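Putative lipoprotein (Campylobacter jejuni subsp. jejuni, PDB 2G5G) binds haem as a cofacial pair with tyrosine ligation, coupled to its dimerisation, and probably serves in bacterial haem transport. Local coordinates at residues 201-211 with 230-241. Numbering follows the deposited sequence.
Sequences DRRMADVLVHH and IPLHIQDFKSSK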
loop_
_atom_site.group_PDB
_atom_site.type_symbol
_atom_site.label_atom_id
_atom_site.label_comp_id
_atom_site.label_asym_id
_atom_site.label_seq_id
_atom_site.Cartn_x
_atom_site.Cartn_y
_atom_site.Cartn_z
ATOM N N ASP A 201 10.362 3.886 -13.730
ATOM C CA ASP A 201 11.597 4.212 -14.463
ATOM C C ASP A 201 11.445 4.077 -15.974
ATOM O O ASP A 201 11.902 4.935 -16.738
ATOM C CB ASP A 201 12.729 3.341 -13.911
ATOM C CG ASP A 201 13.207 3.827 -12.559
ATOM O OD1 ASP A 201 12.942 5.012 -12.220
ATOM O OD2 ASP A 201 13.833 3.037 -11.807
ATOM N N ARG A 202 10.720 3.041 -16.393
ATOM C CA ARG A 202 10.450 2.764 -17.785
ATOM C C ARG A 202 9.589 3.870 -18.405
ATOM O O ARG A 202 9.895 4.349 -19.493
ATOM C CB ARG A 202 9.753 1.404 -17.930
ATOM C CG ARG A 202 9.485 0.969 -19.366
ATOM C CD ARG A 202 10.772 0.893 -20.185
ATOM N NE ARG A 202 11.771 -0.058 -19.672
ATOM C CZ ARG A 202 11.805 -1.354 -19.991
ATOM N NH1 ARG A 202 10.888 -1.885 -20.809
ATOM N NH2 ARG A 202 12.755 -2.135 -19.492
ATOM N N ARG A 203 8.541 4.262 -17.690
ATOM C CA ARG A 203 7.619 5.318 -18.150
ATOM C C ARG A 203 8.314 6.671 -18.247
ATOM O O ARG A 203 8.233 7.303 -19.296
ATOM C CB ARG A 203 6.402 5.439 -17.225
ATOM C CG ARG A 203 5.530 6.703 -17.480
ATOM C CD ARG A 203 4.880 6.689 -18.847
ATOM N NE ARG A 203 4.083 5.470 -19.050
ATOM C CZ ARG A 203 2.846 5.265 -18.562
ATOM N NH1 ARG A 203 2.214 6.186 -17.840
ATOM N NH2 ARG A 203 2.245 4.114 -18.810
HETATM N N MSE A 204 8.974 7.104 -17.167
HETATM C CA MSE A 204 9.757 8.340 -17.197
HETATM C C MSE A 204 10.762 8.326 -18.358
HETATM O O MSE A 204 10.859 9.341 -19.068
HETATM C CB MSE A 204 10.421 8.636 -15.857
HETATM C CG MSE A 204 9.385 8.816 -14.696
HETATM SE SE MSE A 204 10.135 9.656 -13.209
HETATM C CE MSE A 204 10.224 8.017 -12.118
ATOM N N ALA A 205 11.482 7.208 -18.557
ATOM C CA ALA A 205 12.347 7.030 -19.755
ATOM C C ALA A 205 11.592 7.174 -21.073
ATOM O O ALA A 205 12.084 7.811 -22.018
ATOM C CB ALA A 205 13.094 5.711 -19.737
ATOM N N ASP A 206 10.403 6.582 -21.134
ATOM C CA ASP A 206 9.592 6.607 -22.347
ATOM C C ASP A 206 9.295 8.081 -22.679
ATOM O O ASP A 206 9.527 8.537 -23.798
ATOM C CB ASP A 206 8.313 5.765 -22.092
ATOM C CG ASP A 206 7.496 5.465 -23.357
ATOM O OD1 ASP A 206 7.809 5.912 -24.474
ATOM O OD2 ASP A 206 6.504 4.746 -23.214
ATOM N N VAL A 207 8.875 8.840 -21.677
ATOM C CA VAL A 207 8.525 10.260 -21.853
ATOM C C VAL A 207 9.750 11.043 -22.372
ATOM O O VAL A 207 9.635 11.887 -23.303
ATOM C CB VAL A 207 7.931 10.883 -20.539
ATOM C CG1 VAL A 207 7.764 12.401 -20.626
ATOM C CG2 VAL A 207 6.591 10.190 -20.139
ATOM N N LEU A 208 10.918 10.733 -21.820
ATOM C CA LEU A 208 12.122 11.526 -22.122
ATOM C C LEU A 208 12.674 11.193 -23.511
ATOM O O LEU A 208 13.080 12.073 -24.280
ATOM C CB LEU A 208 13.178 11.304 -21.029
ATOM C CG LEU A 208 12.772 11.752 -19.618
ATOM C CD1 LEU A 208 13.828 11.357 -18.580
ATOM C CD2 LEU A 208 12.523 13.292 -19.572
ATOM N N VAL A 209 12.634 9.916 -23.835
ATOM C CA VAL A 209 13.172 9.396 -25.068
ATOM C C VAL A 209 12.386 9.926 -26.276
ATOM O O VAL A 209 12.970 10.206 -27.324
ATOM C CB VAL A 209 13.124 7.864 -25.019
ATOM C CG1 VAL A 209 13.130 7.243 -26.423
ATOM C CG2 VAL A 209 14.300 7.353 -24.185
ATOM N N HIS A 210 11.074 10.047 -26.117
ATOM C CA HIS A 210 10.239 10.455 -27.251
ATOM C C HIS A 210 10.006 11.943 -27.383
ATOM O O HIS A 210 9.433 12.383 -28.375
ATOM C CB HIS A 210 8.933 9.642 -27.291
ATOM C CG HIS A 210 9.191 8.179 -27.475
ATOM N ND1 HIS A 210 9.186 7.284 -26.423
ATOM C CD2 HIS A 210 9.513 7.465 -28.581
ATOM C CE1 HIS A 210 9.473 6.078 -26.880
ATOM N NE2 HIS A 210 9.688 6.161 -28.182
ATOM N N HIS A 211 10.471 12.725 -26.415
ATOM C CA HIS A 211 10.202 14.151 -26.429
ATOM C C HIS A 211 11.000 14.869 -27.528
ATOM O O HIS A 211 12.183 14.585 -27.734
ATOM C CB HIS A 211 10.487 14.797 -25.074
ATOM C CG HIS A 211 9.834 16.127 -24.927
ATOM N ND1 HIS A 211 8.472 16.298 -25.078
ATOM C CD2 HIS A 211 10.347 17.352 -24.673
ATOM C CE1 HIS A 211 8.179 17.580 -24.932
ATOM N NE2 HIS A 211 9.300 18.242 -24.689
ATOM N N ILE A 230 16.382 5.339 -14.394
ATOM C CA ILE A 230 16.018 5.805 -15.732
ATOM C C ILE A 230 17.094 5.699 -16.847
ATOM O O ILE A 230 16.761 5.280 -17.950
ATOM C CB ILE A 230 15.465 7.242 -15.667
ATOM C CG1 ILE A 230 14.180 7.240 -14.799
ATOM C CG2 ILE A 230 15.226 7.820 -17.120
ATOM C CD1 ILE A 230 13.844 8.596 -14.174
ATOM N N PRO A 231 18.360 6.079 -16.570
ATOM C CA PRO A 231 19.398 5.925 -17.632
ATOM C C PRO A 231 19.507 4.532 -18.275
ATOM O O PRO A 231 19.737 4.433 -19.489
ATOM C CB PRO A 231 20.690 6.343 -16.921
ATOM C CG PRO A 231 20.230 7.372 -15.907
ATOM C CD PRO A 231 18.919 6.759 -15.383
ATOM N N LEU A 232 19.305 3.465 -17.487
ATOM C CA LEU A 232 19.315 2.109 -18.025
ATOM C C LEU A 232 18.163 1.882 -19.007
ATOM O O LEU A 232 18.326 1.200 -20.014
ATOM C CB LEU A 232 19.200 1.081 -16.892
ATOM C CG LEU A 232 20.250 1.146 -15.780
ATOM C CD1 LEU A 232 19.897 0.129 -14.674
ATOM C CD2 LEU A 232 21.635 0.871 -16.384
ATOM N N HIS A 233 17.010 2.466 -18.701
ATOM C CA HIS A 233 15.809 2.270 -19.513
ATOM C C HIS A 233 15.930 3.066 -20.794
ATOM O O HIS A 233 15.561 2.573 -21.866
ATOM C CB HIS A 233 14.534 2.647 -18.737
ATOM C CG HIS A 233 14.316 1.806 -17.516
ATOM N ND1 HIS A 233 13.437 0.745 -17.489
ATOM C CD2 HIS A 233 14.876 1.861 -16.283
ATOM C CE1 HIS A 233 13.468 0.180 -16.295
ATOM N NE2 HIS A 233 14.333 0.837 -15.543
ATOM N N ILE A 234 16.513 4.270 -20.701
ATOM C CA ILE A 234 16.848 5.057 -21.915
ATOM C C ILE A 234 17.725 4.254 -22.881
ATOM O O ILE A 234 17.480 4.223 -24.087
ATOM C CB ILE A 234 17.491 6.429 -21.555
ATOM C CG1 ILE A 234 16.466 7.325 -20.836
ATOM C CG2 ILE A 234 18.097 7.146 -22.825
ATOM C CD1 ILE A 234 17.069 8.646 -20.265
ATOM N N GLN A 235 18.748 3.580 -22.354
ATOM C CA GLN A 235 19.622 2.719 -23.160
ATOM C C GLN A 235 18.853 1.630 -23.865
ATOM O O GLN A 235 19.081 1.384 -25.057
ATOM C CB GLN A 235 20.686 2.025 -22.288
ATOM C CG GLN A 235 21.711 2.967 -21.687
ATOM C CD GLN A 235 22.778 2.213 -20.895
ATOM O OE1 GLN A 235 23.022 2.523 -19.730
ATOM N NE2 GLN A 235 23.422 1.222 -21.530
ATOM N N ASP A 236 17.963 0.956 -23.113
ATOM C CA ASP A 236 17.116 -0.130 -23.655
ATOM C C ASP A 236 16.147 0.368 -24.724
ATOM O O ASP A 236 15.815 -0.397 -25.650
ATOM C CB ASP A 236 16.344 -0.868 -22.547
ATOM C CG ASP A 236 17.213 -1.913 -21.789
ATOM O OD1 ASP A 236 18.345 -2.223 -22.224
ATOM O OD2 ASP A 236 16.736 -2.422 -20.749
ATOM N N PHE A 237 15.694 1.622 -24.619
ATOM C CA PHE A 237 14.917 2.249 -25.702
ATOM C C PHE A 237 15.729 2.515 -27.003
ATOM O O PHE A 237 15.147 2.930 -28.018
ATOM C CB PHE A 237 14.232 3.567 -25.221
ATOM C CG PHE A 237 12.855 3.380 -24.582
ATOM C CD1 PHE A 237 11.769 2.929 -25.329
ATOM C CD2 PHE A 237 12.644 3.685 -23.240
ATOM C CE1 PHE A 237 10.537 2.769 -24.739
ATOM C CE2 PHE A 237 11.405 3.541 -22.648
ATOM C CZ PHE A 237 10.346 3.081 -23.396
ATOM N N LYS A 238 17.050 2.323 -26.947
ATOM C CA LYS A 238 17.996 2.570 -28.053
ATOM C C LYS A 238 17.986 4.045 -28.488
ATOM O O LYS A 238 18.034 4.336 -29.671
ATOM C CB LYS A 238 17.742 1.613 -29.249
ATOM C CG LYS A 238 17.582 0.159 -28.827
ATOM C CD LYS A 238 18.885 -0.584 -28.936
ATOM C CE LYS A 238 18.807 -1.615 -30.069
ATOM N NZ LYS A 238 20.159 -2.133 -30.536
ATOM N N SER A 239 17.936 4.956 -27.520
ATOM C CA SER A 239 18.033 6.384 -27.795
ATOM C C SER A 239 19.468 6.755 -28.173
ATOM O O SER A 239 20.418 6.283 -27.547
ATOM C CB SER A 239 17.630 7.183 -26.564
ATOM O OG SER A 239 17.599 8.573 -26.887
ATOM N N SER A 240 19.633 7.606 -29.192
ATOM C CA SER A 240 20.931 8.234 -29.430
ATOM C C SER A 240 21.049 9.640 -28.814
ATOM O O SER A 240 22.054 10.314 -29.031
ATOM C CB SER A 240 21.268 8.304 -30.910
ATOM O OG SER A 240 21.650 7.029 -31.384
ATOM N N LYS A 241 20.033 10.078 -28.072
ATOM C CA LYS A 241 20.079 11.362 -27.349
ATOM C C LYS A 241 21.259 11.399 -26.415
ATOM O O LYS A 241 21.640 10.362 -25.819
ATOM C CB LYS A 241 18.798 11.609 -26.536
ATOM C CG LYS A 241 17.585 12.007 -27.401
ATOM C CD LYS A 241 16.420 12.430 -26.554
ATOM C CE LYS A 241 15.240 12.976 -27.409
ATOM N NZ LYS A 241 14.166 13.339 -26.402
HETATM O O HOH W 1 14.901 0.853 -12.693
HETATM O O HOH W 2 15.368 9.219 -28.134
#
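The imidazole of His233 lies with one face against the backbone of helix 187-210, the carbonyl carbon of Asp201 over its centre and Arg202 N nearer the rim. Both ring nitrogens work at the edge. Arg202 NE donates to His233 ND1 at 2.9 Å, nearly straight at 163° and in the plane of the ring, while a water joins His233 NE2 to Asp201 OD2; Asp201 OD1 is hydrogen-bonded to His223 ND1. With chi1 at -177° the Arg202 chain starts out opposite its own backbone nitrogen, and bends at chi2 and chi3 fold it back to bring NE to the histidine; NH2 turns instead to Lys158 O and Ser162 OG, Ser162 also binding Asp236.

The Phe237 ring meets Arg202 O at its edge, Asp206 CB packs 3.6 Å from its CZ, and the edge of His210 points at its face in a T-shaped pair, planes 84° apart. His210 ND1 donates to Asp206 O, which helps hold the imidazole, and Val209 CG1 covers one of its faces.

In this helix-helix contact, residues 201-210 and 230-236 approach to 8.2 Å between their axes, the Met204 side chain about 9 Å from a bound haem. Small Ala205 suits such closeness, its CB lying 3.5 Å from His233 CB. Branched Ile230 is a knob among Asp201, Met204, Ala205 and Leu208; Ile230 and Leu208 both reach the sheet at strands 44-49 and 214-220. After the Schellman turn at Lys238, the extended chain of Lys241 carries NZ to the end of helix 187-210, where it donates to Leu208 O and His211 O, each at 2.7 Å.

Chemically, a long flexible amine here meets carbonyls at a helix C-terminus, whose partial negative charge would favour the ammonium form. His233 ND1 accepts from Arg202 NE, which is consistent with a neutral His233 protonated on NE2.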